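Local coordinates for USG-1 protein homolog (Pseudomonas aeruginosa, PDB 2HJS) that is probably an NAD(P)-dependent oxidoreductase of the aspartate-semialdehyde dehydrogenase family, with a nucleotide-binding and a dimerisation domain, at residues A[62-65]-A[66-70]; A[74-77]-A[78-82]; A[95-99]-A[100-104]; A[212-215]-A[216-220]. All coordinates share one frame; numbering follows the deposited sequence. Where two conformers were deposited one is given.

Contact 1 (A[62-65]-A[66-70])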
ATOM      1  N   ASP A  62     -27.662   1.134  27.946  1.00 55.01           N
ATOM      2  CA  ASP A  62     -29.061   1.583  27.896  1.00 55.81           C
ATOM      3  C   ASP A  62     -29.641   1.909  29.280  1.00 55.71           C
ATOM      4  O   ASP A  62     -30.487   2.788  29.399  1.00 55.56           O
ATOM      5  CB  ASP A  62     -29.956   0.575  27.167  1.00 56.16           C
ATOM      6  CG  ASP A  62     -29.716   0.550  25.660  1.00 57.89           C
ATOM      7  OD1 ASP A  62     -28.987   1.418  25.133  1.00 59.10           O
ATOM      8  OD2 ASP A  62     -30.271  -0.350  24.990  1.00 60.53           O
ATOM      9  N   SER A  63     -29.160   1.211  30.309  1.00 55.81           N
ATOM     10  CA  SER A  63     -29.617   1.386  31.694  1.00 55.58           C
ATOM     11  C   SER A  63     -28.879   2.466  32.486  1.00 55.12           C
ATOM     12  O   SER A  63     -29.288   2.781  33.590  1.00 54.98           O
ATOM     13  CB  SER A  63     -29.457   0.070  32.460  1.00 55.91           C
ATOM     14  OG  SER A  63     -30.300  -0.943  31.937  1.00 57.38           O
ATOM     15  N   PHE A  64     -27.796   3.020  31.936  1.00 54.48           N
ATOM     16  CA  PHE A  64     -26.836   3.801  32.737  1.00 53.97           C
ATOM     17  C   PHE A  64     -27.231   5.250  32.989  1.00 53.88           C
ATOM     18  O   PHE A  64     -27.697   5.931  32.069  1.00 54.36           O
ATOM     19  CB  PHE A  64     -25.435   3.750  32.098  1.00 53.48           C
ATOM     20  CG  PHE A  64     -24.341   4.339  32.965  1.00 52.62           C
ATOM     21  CD1 PHE A  64     -23.883   3.659  34.099  1.00 51.06           C
ATOM     22  CD2 PHE A  64     -23.756   5.570  32.639  1.00 52.28           C
ATOM     23  CE1 PHE A  64     -22.862   4.189  34.893  1.00 49.21           C
ATOM     24  CE2 PHE A  64     -22.732   6.106  33.430  1.00 51.23           C
ATOM     25  CZ  PHE A  64     -22.295   5.413  34.567  1.00 50.31           C
ATOM     26  N   ASP A  65     -27.006   5.708  34.229  1.00 53.19           N
ATOM     27  CA  ASP A  65     -27.224   7.104  34.638  1.00 53.11           C
ATOM     28  C   ASP A  65     -25.952   7.923  34.483  1.00 52.99           C
ATOM     29  O   ASP A  65     -25.064   7.871  35.355  1.00 52.90           O
ATOM     30  CB  ASP A  65     -27.714   7.166  36.107  1.00 53.79           C
ATOM     31  CG  ASP A  65     -28.065   8.598  36.575  1.00 54.21           C
ATOM     32  OD1 ASP A  65     -28.141   9.548  35.762  1.00 55.93           O
ATOM     33  OD2 ASP A  65     -28.268   8.776  37.800  1.00 58.52           O
ATOM     34  N   PHE A  66     -25.870   8.680  33.373  1.00 52.62           N
ATOM     35  CA  PHE A  66     -24.682   9.481  33.044  1.00 52.04           C
ATOM     36  C   PHE A  66     -24.481  10.697  33.965  1.00 52.34           C
ATOM     37  O   PHE A  66     -23.401  11.293  33.995  1.00 52.42           O
ATOM     38  CB  PHE A  66     -24.692   9.921  31.565  1.00 51.34           C
ATOM     39  CG  PHE A  66     -24.245   8.847  30.594  1.00 50.42           C
ATOM     40  CD1 PHE A  66     -22.884   8.609  30.369  1.00 50.18           C
ATOM     41  CD2 PHE A  66     -25.181   8.091  29.884  1.00 50.75           C
ATOM     42  CE1 PHE A  66     -22.447   7.622  29.452  1.00 48.62           C
ATOM     43  CE2 PHE A  66     -24.766   7.097  28.961  1.00 49.69           C
ATOM     44  CZ  PHE A  66     -23.390   6.864  28.745  1.00 49.34           C
ATOM     45  N   SER A  67     -25.503  11.070  34.731  1.00 52.75           N
ATOM     46  CA  SER A  67     -25.285  12.094  35.750  1.00 53.32           C
ATOM     47  C   SER A  67     -24.288  11.608  36.829  1.00 53.11           C
ATOM     48  O   SER A  67     -23.686  12.428  37.560  1.00 54.80           O
ATOM     49  CB  SER A  67     -26.610  12.597  36.358  1.00 53.34           C
ATOM     50  OG  SER A  67     -27.266  11.555  37.055  1.00 54.92           O
ATOM     51  N   SER A  68     -24.067  10.293  36.908  1.00 52.87           N
ATOM     52  CA  SER A  68     -23.184   9.741  37.946  1.00 53.00           C
ATOM     53  C   SER A  68     -21.702   9.911  37.616  1.00 52.75           C
ATOM     54  O   SER A  68     -20.836   9.731  38.488  1.00 52.57           O
ATOM     55  CB  SER A  68     -23.472   8.261  38.158  1.00 53.08           C
ATOM     56  OG  SER A  68     -23.080   7.532  37.006  1.00 54.54           O
ATOM     57  N   VAL A  69     -21.415  10.219  36.337  1.00 52.66           N
ATOM     58  CA  VAL A  69     -20.040  10.394  35.943  1.00 52.38           C
ATOM     59  C   VAL A  69     -19.784  11.839  35.488  1.00 52.76           C
ATOM     60  O   VAL A  69     -20.717  12.594  35.075  1.00 54.03           O
ATOM     61  CB  VAL A  69     -19.589   9.305  34.883  1.00 52.33           C
ATOM     62  CG1 VAL A  69     -19.506   7.954  35.550  1.00 52.80           C
ATOM     63  CG2 VAL A  69     -20.561   9.206  33.699  1.00 51.67           C
ATOM     64  N   GLY A  70     -18.513  12.225  35.560  1.00 53.07           N
ATOM     65  CA  GLY A  70     -18.068  13.530  35.083  1.00 52.70           C
ATOM     66  C   GLY A  70     -17.397  13.518  33.707  1.00 50.45           C
ATOM     67  O   GLY A  70     -17.308  14.560  33.062  1.00 52.39           O
TER

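Contact 2 (A[74-77]-A[78-82])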
ATOM      1  N   PHE A  74     -16.482   7.382  24.708  1.00 47.31           N
ATOM      2  CA  PHE A  74     -17.345   6.578  23.856  1.00 47.56           C
ATOM      3  C   PHE A  74     -16.484   5.872  22.803  1.00 48.46           C
ATOM      4  O   PHE A  74     -16.080   6.471  21.812  1.00 48.26           O
ATOM      5  CB  PHE A  74     -18.430   7.445  23.198  1.00 47.29           C
ATOM      6  CG  PHE A  74     -19.666   7.653  24.046  1.00 48.02           C
ATOM      7  CD1 PHE A  74     -19.622   8.420  25.214  1.00 47.71           C
ATOM      8  CD2 PHE A  74     -20.887   7.090  23.666  1.00 47.17           C
ATOM      9  CE1 PHE A  74     -20.776   8.598  26.010  1.00 46.88           C
ATOM     10  CE2 PHE A  74     -22.038   7.281  24.436  1.00 46.48           C
ATOM     11  CZ  PHE A  74     -21.980   8.026  25.612  1.00 47.09           C
ATOM     12  N   ALA A  75     -16.200   4.599  23.051  1.00 48.61           N
ATOM     13  CA  ALA A  75     -15.392   3.775  22.172  1.00 49.55           C
ATOM     14  C   ALA A  75     -16.246   2.641  21.604  1.00 49.78           C
ATOM     15  O   ALA A  75     -15.748   1.540  21.366  1.00 50.91           O
ATOM     16  CB  ALA A  75     -14.188   3.210  22.952  1.00 49.31           C
ATOM     17  N   ALA A  76     -17.537   2.901  21.408  1.00 49.77           N
ATOM     18  CA  ALA A  76     -18.464   1.888  20.879  1.00 49.94           C
ATOM     19  C   ALA A  76     -18.853   2.179  19.420  1.00 49.43           C
ATOM     20  O   ALA A  76     -18.364   3.130  18.829  1.00 48.22           O
ATOM     21  CB  ALA A  76     -19.704   1.800  21.763  1.00 49.54           C
ATOM     22  N   ALA A  77     -19.743   1.366  18.848  1.00 49.91           N
ATOM     23  CA  ALA A  77     -20.250   1.632  17.497  1.00 50.35           C
ATOM     24  C   ALA A  77     -20.815   3.061  17.428  1.00 50.50           C
ATOM     25  O   ALA A  77     -21.267   3.601  18.441  1.00 49.84           O
ATOM     26  CB  ALA A  77     -21.329   0.625  17.143  1.00 50.46           C
ATOM     27  N   ALA A  78     -20.779   3.659  16.244  1.00 50.52           N
ATOM     28  CA  ALA A  78     -21.316   5.002  16.020  1.00 51.55           C
ATOM     29  C   ALA A  78     -22.785   5.130  16.410  1.00 52.58           C
ATOM     30  O   ALA A  78     -23.205   6.190  16.897  1.00 53.27           O
ATOM     31  CB  ALA A  78     -21.098   5.441  14.567  1.00 51.10           C
ATOM     32  N   GLU A  79     -23.561   4.059  16.237  1.00 53.29           N
ATOM     33  CA  GLU A  79     -24.973   4.104  16.622  1.00 55.15           C
ATOM     34  C   GLU A  79     -25.174   4.297  18.136  1.00 53.59           C
ATOM     35  O   GLU A  79     -26.109   4.982  18.575  1.00 52.98           O
ATOM     36  CB  GLU A  79     -25.751   2.893  16.088  1.00 55.32           C
ATOM     37  CG  GLU A  79     -25.221   1.524  16.536  1.00 58.94           C
ATOM     38  CD  GLU A  79     -26.295   0.427  16.482  1.00 60.31           C
ATOM     39  OE1 GLU A  79     -26.467  -0.289  17.515  1.00 66.24           O
ATOM     40  OE2 GLU A  79     -26.979   0.298  15.423  1.00 66.06           O
ATOM     41  N   VAL A  80     -24.282   3.703  18.927  1.00 52.53           N
ATOM     42  CA  VAL A  80     -24.288   3.915  20.379  1.00 51.52           C
ATOM     43  C   VAL A  80     -24.022   5.399  20.724  1.00 51.10           C
ATOM     44  O   VAL A  80     -24.686   5.961  21.586  1.00 50.80           O
ATOM     45  CB  VAL A  80     -23.324   2.946  21.119  1.00 51.23           C
ATOM     46  CG1 VAL A  80     -23.321   3.222  22.619  1.00 50.89           C
ATOM     47  CG2 VAL A  80     -23.714   1.495  20.846  1.00 50.13           C
ATOM     48  N   SER A  81     -23.057   6.010  20.044  0.50 51.01           N
ATOM     49  CA  SER A  81     -22.783   7.430  20.221  0.50 51.13           C
ATOM     50  C   SER A  81     -23.996   8.300  19.858  0.50 51.38           C
ATOM     51  O   SER A  81     -24.361   9.192  20.617  0.50 51.44           O
ATOM     52  CB  SER A  81     -21.576   7.850  19.389  0.50 50.87           C
ATOM     53  OG  SER A  81     -21.373   9.248  19.489  0.50 50.70           O
ATOM     54  N   ARG A  82     -24.606   8.036  18.702  1.00 51.39           N
ATOM     55  CA  ARG A  82     -25.797   8.780  18.251  1.00 51.76           C
ATOM     56  C   ARG A  82     -26.924   8.689  19.268  1.00 51.75           C
ATOM     57  O   ARG A  82     -27.624   9.670  19.528  1.00 51.33           O
ATOM     58  CB  ARG A  82     -26.314   8.240  16.921  1.00 51.48           C
ATOM     59  CG  ARG A  82     -25.516   8.653  15.704  1.00 53.76           C
ATOM     60  CD  ARG A  82     -26.195   8.152  14.432  1.00 54.92           C
ATOM     61  NE  ARG A  82     -25.231   7.420  13.637  1.00 61.25           N
ATOM     62  CZ  ARG A  82     -25.324   6.134  13.315  1.00 62.22           C
ATOM     63  NH1 ARG A  82     -26.374   5.413  13.681  1.00 61.56           N
ATOM     64  NH2 ARG A  82     -24.356   5.584  12.597  1.00 64.44           N
TER

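Contact 3 (A[95-99]-A[100-104])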
ATOM      1  N   VAL A  95     -17.904  14.413  27.135  1.00 51.01           N
ATOM      2  CA  VAL A  95     -17.834  13.226  26.291  1.00 50.14           C
ATOM      3  C   VAL A  95     -16.681  13.321  25.345  1.00 50.53           C
ATOM      4  O   VAL A  95     -16.504  14.340  24.659  1.00 51.58           O
ATOM      5  CB  VAL A  95     -19.157  13.008  25.524  1.00 50.01           C
ATOM      6  CG1 VAL A  95     -19.047  11.845  24.545  1.00 47.27           C
ATOM      7  CG2 VAL A  95     -20.289  12.766  26.501  1.00 48.08           C
ATOM      8  N   ILE A  96     -15.892  12.254  25.287  1.00 49.91           N
ATOM      9  CA  ILE A  96     -14.937  12.098  24.206  1.00 48.23           C
ATOM     10  C   ILE A  96     -15.383  10.909  23.349  1.00 49.43           C
ATOM     11  O   ILE A  96     -15.358   9.767  23.816  1.00 49.49           O
ATOM     12  CB  ILE A  96     -13.503  11.908  24.716  1.00 48.17           C
ATOM     13  CG1 ILE A  96     -13.015  13.181  25.411  1.00 46.71           C
ATOM     14  CG2 ILE A  96     -12.528  11.548  23.558  1.00 45.95           C
ATOM     15  CD1 ILE A  96     -11.916  12.879  26.394  1.00 47.98           C
ATOM     16  N   ASP A  97     -15.803  11.186  22.114  1.00 48.35           N
ATOM     17  CA  ASP A  97     -16.369  10.163  21.254  1.00 48.60           C
ATOM     18  C   ASP A  97     -15.366   9.720  20.191  1.00 48.21           C
ATOM     19  O   ASP A  97     -14.962  10.512  19.362  1.00 48.17           O
ATOM     20  CB  ASP A  97     -17.630  10.710  20.572  1.00 49.07           C
ATOM     21  CG  ASP A  97     -18.259   9.711  19.585  1.00 50.63           C
ATOM     22  OD1 ASP A  97     -18.003   8.485  19.695  1.00 52.55           O
ATOM     23  OD2 ASP A  97     -19.008  10.163  18.679  1.00 53.61           O
ATOM     24  N   LEU A  98     -14.971   8.451  20.216  1.00 48.22           N
ATOM     25  CA  LEU A  98     -13.958   7.965  19.298  1.00 48.56           C
ATOM     26  C   LEU A  98     -14.554   7.514  17.944  1.00 48.71           C
ATOM     27  O   LEU A  98     -13.818   7.207  17.036  1.00 48.22           O
ATOM     28  CB  LEU A  98     -13.150   6.834  19.935  1.00 48.46           C
ATOM     29  CG  LEU A  98     -12.218   7.169  21.141  1.00 49.85           C
ATOM     30  CD1 LEU A  98     -12.947   7.441  22.506  1.00 50.11           C
ATOM     31  CD2 LEU A  98     -11.262   6.056  21.347  1.00 46.63           C
ATOM     32  N   SER A  99     -15.880   7.483  17.826  1.00 49.25           N
ATOM     33  CA  SER A  99     -16.534   6.923  16.642  1.00 50.14           C
ATOM     34  C   SER A  99     -16.718   7.978  15.554  1.00 50.78           C
ATOM     35  O   SER A  99     -17.024   7.654  14.422  1.00 50.58           O
ATOM     36  CB  SER A  99     -17.890   6.349  17.026  1.00 50.18           C
ATOM     37  OG  SER A  99     -18.770   7.400  17.350  1.00 50.85           O
ATOM     38  N   GLY A 100     -16.542   9.248  15.913  1.00 52.21           N
ATOM     39  CA  GLY A 100     -16.775  10.358  14.974  1.00 52.81           C
ATOM     40  C   GLY A 100     -18.219  10.581  14.537  1.00 53.44           C
ATOM     41  O   GLY A 100     -18.475  11.341  13.586  1.00 53.14           O
ATOM     42  N   ALA A 101     -19.164   9.945  15.239  1.00 53.60           N
ATOM     43  CA  ALA A 101     -20.570   9.910  14.829  1.00 53.72           C
ATOM     44  C   ALA A 101     -21.205  11.285  14.746  1.00 54.20           C
ATOM     45  O   ALA A 101     -22.167  11.463  14.007  1.00 54.06           O
ATOM     46  CB  ALA A 101     -21.378   9.036  15.776  1.00 53.93           C
ATOM     47  N   LEU A 102     -20.677  12.245  15.509  1.00 54.91           N
ATOM     48  CA  LEU A 102     -21.294  13.573  15.647  1.00 55.99           C
ATOM     49  C   LEU A 102     -20.443  14.711  15.077  1.00 56.65           C
ATOM     50  O   LEU A 102     -20.692  15.901  15.359  1.00 55.98           O
ATOM     51  CB  LEU A 102     -21.645  13.846  17.109  1.00 56.30           C
ATOM     52  CG  LEU A 102     -22.540  12.785  17.757  1.00 57.08           C
ATOM     53  CD1 LEU A 102     -22.575  13.004  19.224  1.00 59.52           C
ATOM     54  CD2 LEU A 102     -23.963  12.783  17.167  1.00 58.44           C
ATOM     55  N   GLU A 103     -19.436  14.323  14.296  1.00 56.45           N
ATOM     56  CA  GLU A 103     -18.642  15.242  13.505  1.00 58.04           C
ATOM     57  C   GLU A 103     -19.492  15.842  12.380  1.00 58.23           C
ATOM     58  O   GLU A 103     -20.505  15.252  11.982  1.00 58.69           O
ATOM     59  CB  GLU A 103     -17.424  14.517  12.897  1.00 57.19           C
ATOM     60  CG  GLU A 103     -16.299  14.314  13.900  1.00 57.85           C
ATOM     61  CD  GLU A 103     -15.175  13.415  13.392  1.00 59.33           C
ATOM     62  OE1 GLU A 103     -15.251  12.851  12.260  1.00 62.10           O
ATOM     63  OE2 GLU A 103     -14.194  13.262  14.149  1.00 60.42           O
ATOM     64  N   PRO A 104     -19.076  17.009  11.853  1.00 58.25           N
ATOM     65  CA  PRO A 104     -17.917  17.782  12.315  1.00 58.25           C
ATOM     66  C   PRO A 104     -18.185  18.910  13.322  1.00 58.08           C
ATOM     67  O   PRO A 104     -17.233  19.434  13.898  1.00 59.64           O
ATOM     68  CB  PRO A 104     -17.399  18.393  11.012  1.00 58.80           C
ATOM     69  CG  PRO A 104     -18.670  18.637  10.193  1.00 58.57           C
ATOM     70  CD  PRO A 104     -19.708  17.620  10.667  1.00 58.42           C
TER
HETATM   71  O   HOH W   1     -18.451  12.284  17.322  1.00 56.07           O

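Contact 4 (A[212-215]-A[216-220])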
ATOM      1  N   SER A 212     -14.679   5.773  -0.049  1.00 47.42           N
ATOM      2  CA  SER A 212     -15.180   4.915   1.029  1.00 47.84           C
ATOM      3  C   SER A 212     -15.442   5.766   2.271  1.00 48.26           C
ATOM      4  O   SER A 212     -15.004   6.921   2.347  1.00 48.58           O
ATOM      5  CB  SER A 212     -14.181   3.795   1.321  1.00 47.30           C
ATOM      6  OG  SER A 212     -13.069   4.318   2.027  1.00 48.93           O
ATOM      7  N   ALA A 213     -16.160   5.202   3.238  1.00 48.55           N
ATOM      8  CA  ALA A 213     -16.480   5.887   4.464  1.00 48.81           C
ATOM      9  C   ALA A 213     -15.243   6.297   5.256  1.00 49.26           C
ATOM     10  O   ALA A 213     -15.184   7.416   5.789  1.00 49.84           O
ATOM     11  CB  ALA A 213     -17.482   5.033   5.364  1.00 48.32           C
ATOM     12  N   ILE A 214     -14.268   5.396   5.368  1.00 49.31           N
ATOM     13  CA  ILE A 214     -13.047   5.730   6.113  1.00 49.18           C
ATOM     14  C   ILE A 214     -12.263   6.863   5.421  1.00 49.13           C
ATOM     15  O   ILE A 214     -11.711   7.720   6.080  1.00 50.04           O
ATOM     16  CB  ILE A 214     -12.165   4.463   6.430  1.00 49.49           C
ATOM     17  CG1 ILE A 214     -11.013   4.824   7.375  1.00 50.32           C
ATOM     18  CG2 ILE A 214     -11.587   3.836   5.169  1.00 48.12           C
ATOM     19  CD1 ILE A 214     -11.459   5.392   8.700  1.00 55.37           C
ATOM     20  N   GLU A 215     -12.257   6.871   4.098  1.00 49.17           N
ATOM     21  CA  GLU A 215     -11.601   7.919   3.303  1.00 49.34           C
ATOM     22  C   GLU A 215     -12.248   9.311   3.508  1.00 49.05           C
ATOM     23  O   GLU A 215     -11.541  10.323   3.633  1.00 48.83           O
ATOM     24  CB  GLU A 215     -11.630   7.531   1.828  1.00 48.23           C
ATOM     25  CG  GLU A 215     -10.570   6.516   1.477  1.00 49.71           C
ATOM     26  CD  GLU A 215     -10.790   5.817   0.138  1.00 51.23           C
ATOM     27  OE1 GLU A 215     -11.701   6.215  -0.656  1.00 51.07           O
ATOM     28  OE2 GLU A 215     -10.037   4.845  -0.129  1.00 51.35           O
ATOM     29  N   ARG A 216     -13.584   9.334   3.507  0.50 48.71           N
ATOM     30  CA  ARG A 216     -14.385  10.508   3.846  0.50 48.38           C
ATOM     31  C   ARG A 216     -14.056  10.999   5.241  0.50 48.62           C
ATOM     32  O   ARG A 216     -13.838  12.200   5.455  0.50 49.13           O
ATOM     33  CB  ARG A 216     -15.873  10.156   3.776  0.50 48.14           C
ATOM     34  CG  ARG A 216     -16.599  10.740   2.579  0.50 47.99           C
ATOM     35  CD  ARG A 216     -17.621   9.801   1.944  0.50 44.68           C
ATOM     36  NE  ARG A 216     -18.569   9.135   2.852  0.50 41.28           N
ATOM     37  CZ  ARG A 216     -18.994   7.886   2.657  0.50 38.76           C
ATOM     38  NH1 ARG A 216     -18.555   7.179   1.616  0.50 36.28           N
ATOM     39  NH2 ARG A 216     -19.842   7.335   3.486  0.50 36.55           N
ATOM     40  N   ARG A 217     -14.028  10.070   6.192  1.00 48.51           N
ATOM     41  CA  ARG A 217     -13.754  10.410   7.585  1.00 48.85           C
ATOM     42  C   ARG A 217     -12.361  11.016   7.759  1.00 49.01           C
ATOM     43  O   ARG A 217     -12.196  12.059   8.405  1.00 49.82           O
ATOM     44  CB  ARG A 217     -13.949   9.214   8.513  1.00 48.67           C
ATOM     45  CG  ARG A 217     -13.896   9.639   9.971  1.00 49.44           C
ATOM     46  CD  ARG A 217     -14.011   8.489  10.959  1.00 50.36           C
ATOM     47  NE  ARG A 217     -13.767   8.975  12.315  1.00 52.76           N
ATOM     48  CZ  ARG A 217     -13.799   8.215  13.410  1.00 54.56           C
ATOM     49  NH1 ARG A 217     -14.059   6.918  13.321  1.00 57.24           N
ATOM     50  NH2 ARG A 217     -13.551   8.751  14.589  1.00 54.67           N
ATOM     51  N   ILE A 218     -11.359  10.359   7.181  1.00 48.92           N
ATOM     52  CA  ILE A 218      -9.986  10.816   7.291  1.00 48.45           C
ATOM     53  C   ILE A 218      -9.891  12.219   6.694  1.00 49.23           C
ATOM     54  O   ILE A 218      -9.310  13.135   7.301  1.00 49.72           O
ATOM     55  CB  ILE A 218      -9.010   9.854   6.562  1.00 48.24           C
ATOM     56  CG1 ILE A 218      -8.851   8.553   7.340  1.00 46.90           C
ATOM     57  CG2 ILE A 218      -7.663  10.510   6.360  1.00 47.42           C
ATOM     58  CD1 ILE A 218      -8.380   7.384   6.484  1.00 46.43           C
ATOM     59  N   PHE A 219     -10.484  12.381   5.520  1.00 48.47           N
ATOM     60  CA  PHE A 219     -10.484  13.657   4.844  1.00 49.45           C
ATOM     61  C   PHE A 219     -11.126  14.756   5.706  1.00 50.10           C
ATOM     62  O   PHE A 219     -10.523  15.803   5.880  1.00 50.82           O
ATOM     63  CB  PHE A 219     -11.207  13.535   3.493  1.00 49.24           C
ATOM     64  CG  PHE A 219     -11.209  14.808   2.672  1.00 49.75           C
ATOM     65  CD1 PHE A 219     -10.176  15.074   1.773  1.00 49.68           C
ATOM     66  CD2 PHE A 219     -12.234  15.724   2.796  1.00 50.20           C
ATOM     67  CE1 PHE A 219     -10.166  16.232   1.004  1.00 49.86           C
ATOM     68  CE2 PHE A 219     -12.240  16.903   2.035  1.00 51.10           C
ATOM     69  CZ  PHE A 219     -11.198  17.154   1.139  1.00 49.98           C
ATOM     70  N   ALA A 220     -12.334  14.524   6.226  1.00 49.47           N
ATOM     71  CA  ALA A 220     -13.029  15.525   7.038  1.00 50.16           C
ATOM     72  C   ALA A 220     -12.242  15.890   8.290  1.00 50.21           C
ATOM     73  O   ALA A 220     -12.198  17.060   8.688  1.00 51.17           O
ATOM     74  CB  ALA A 220     -14.438  15.043   7.425  1.00 48.72           C
TER

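Contact 1 (A[62-65]-A[66-70])
The F64 ring points an edge into one face of the F66 ring: F64 CD2 lies 3.7 Å above the F66 plane, over its centre. With planes at 85° and centroids 5.1 Å apart, the pair is T-shaped (edge-to-face). F64's own edge also meets V69, CE2 coming to 3.8 Å from V69 CG2. Chi1 of -171° carries the F64 ring, CG anti to the backbone N, toward F66 and V69, and chi2 of 73° turns its edge to them. These residues belong to the loop between strands 54-60 and 71-74 of the NAD-binding domain, and the rings lie against strand 9-12, F64 on A10 and F66 on V12.

Next to the rings, the backbone turns at polar bonds to D65. Its carbonyl O takes S68 N at 3.0 Å, from well above the carbonyl plane, and S68 OG at 2.6 Å, nearly along the C=O axis. D65 OD1 likewise holds both donors of S67 on one face of the carboxylate: OG at a short 2.5 Å on the syn side, and N at 3.2 Å.

Two donors on each acceptor imply that D65 and the two serines fix the turn; the S67 bonds would probably favour a charged carboxylate.

Contact 2 (A[74-77]-A[78-82])
A77 and V80 meet where strand 71-74 gives way to helix 78-90, a beta-alpha junction of the Rossmann-like NAD-binding domain, with A77 at the N-cap position. Polar contacts between the two segments come from the backbone. A77 O is approached by V80 N at 3.1 Å with a bent N-H...O angle of 124°, and by S81 N at 3.4 Å, straighter at 159°; both bonds are weak. The next bond along, R82 N to A78 O at 2.9 Å, is the first of ordinary helical length in this series. As an alanine, A77 brings no side-chain acceptor to the cap.

The main apolar contact is A76 CB against V80 CB, at 3.9 Å. Both A76 and V80 also touch V12 of the neighbouring strand 9-12, so this packing joins the helix start to the sheet. A77 CB meets the aliphatic part of E79 at CG.

The aromatic contact is made by F74, whose CG is anti to the carbonyl carbon (chi1 -85°), which brings the ring against the first turn of the helix. The ring presents CE2, at an edge, to V80 O at 4.1 Å, and CD2 approaches S81 CA at 3.9 Å.

Contact 3 (A[95-99]-A[100-104])
D97 OD2 gathers several polar groups around the turn into 100-104, while the other oxygen of the carboxylate forms an Asx turn at the end of strand 94-97, one of the parallel strands of the NAD-binding domain. A water donates to OD2 at 2.6 Å, A101 N reaches it through a weak bond of 3.5 Å, and S81 OG on helix 78-90 is a further hydrogen-bonding partner in the conformer described. The water also accepts from L102 N at 2.9 Å, so it carries the carboxylate's reach one residue beyond A101.

In the Asx turn, D97 OD1 accepts S99 N at 3.0 Å, from 64° out of the carboxylate plane, and S99 OG at 2.7 Å through its syn lone pair. With CG of D97 anti to the backbone N (chi1 177°), the carboxylate reaches into the turn, OD1 on the S99 side and OD2 nearer A101. D97 thus spans the corner in which the chain leaves the sheet.

G100 follows with a positive phi of 67°, a backbone shape that a residue without a side chain adopts readily. It begins a type I beta turn running to E103, closed by E103 N to G100 O at 3.2 Å. Within the turn, L102 packs against A85 of helix 78-90 and A107.

S99 OG has a second role besides its bond to D97: it accepts weakly from A101 N at 3.3 Å, and lies 3.5 Å from A101 CB.

Contact 4 (A[212-215]-A[216-220])
I214 and I218 meet through their chi1 choices: I214 sends CG1 anti to its backbone N (-172°), while I218 sets its own CG1 anti to the carbonyl carbon (-73°). I214 CG1 then lies 3.8 Å from I218 CD1, the two side chains crossing one helical turn apart and both packing on C237 of strand 233-239. R216, in the conformer described, bends at chi2 and chi3, folding its guanidinium back so that A213 CA sits 3.6 Å above its plane, over the centre.

Along this first part of helix 213-225 the i to i+4 bonds are regular: R216 N to S212 O measures 3.0 Å with an N-H...O angle of 168°, and R217 N to A213 O 2.9 Å. S212, the N-cap residue, forms a capping box with E215 around the first of these bonds. E215 OE1 accepts from S212 N at 3.1 Å, and S212 OG accepts from E215 N through a weak bond of 3.4 Å.

E215 OE1 also makes a salt bridge to R298 of the second subunit, and OE2 accepts from C237 N, so this carboxylate joins cap, sheet and dimer interface. F219 N bonds to E215 O at 3.0 Å, where Q303 of the second subunit is a further donor. R217 extends away, with NE bridged to E221.

From the N terminus the contacts come in series, each within one continuous run of chain, and none nests in or crosses another. Contact 1 turns the loop leading into strand 71-74; F66 CZ then packs 3.6 Å from F74 CZ, touching contact 2, where that strand passes into helix 78-90. The helix returns through strand 94-97 to contact 3, completing a beta-alpha-beta crossover: F74 O lies 2.8 Å from L98 N, a probable hydrogen bond between neighbouring strand ends. Contact 4 starts helix 213-225 in the dimerisation domain. R217 NH2 reaches L98 O of contact 3 at 2.9 Å, probably hydrogen-bonded, bridging the two domains, whereas contact 1 stays about 17 Å from contact 4 at the nearest atoms.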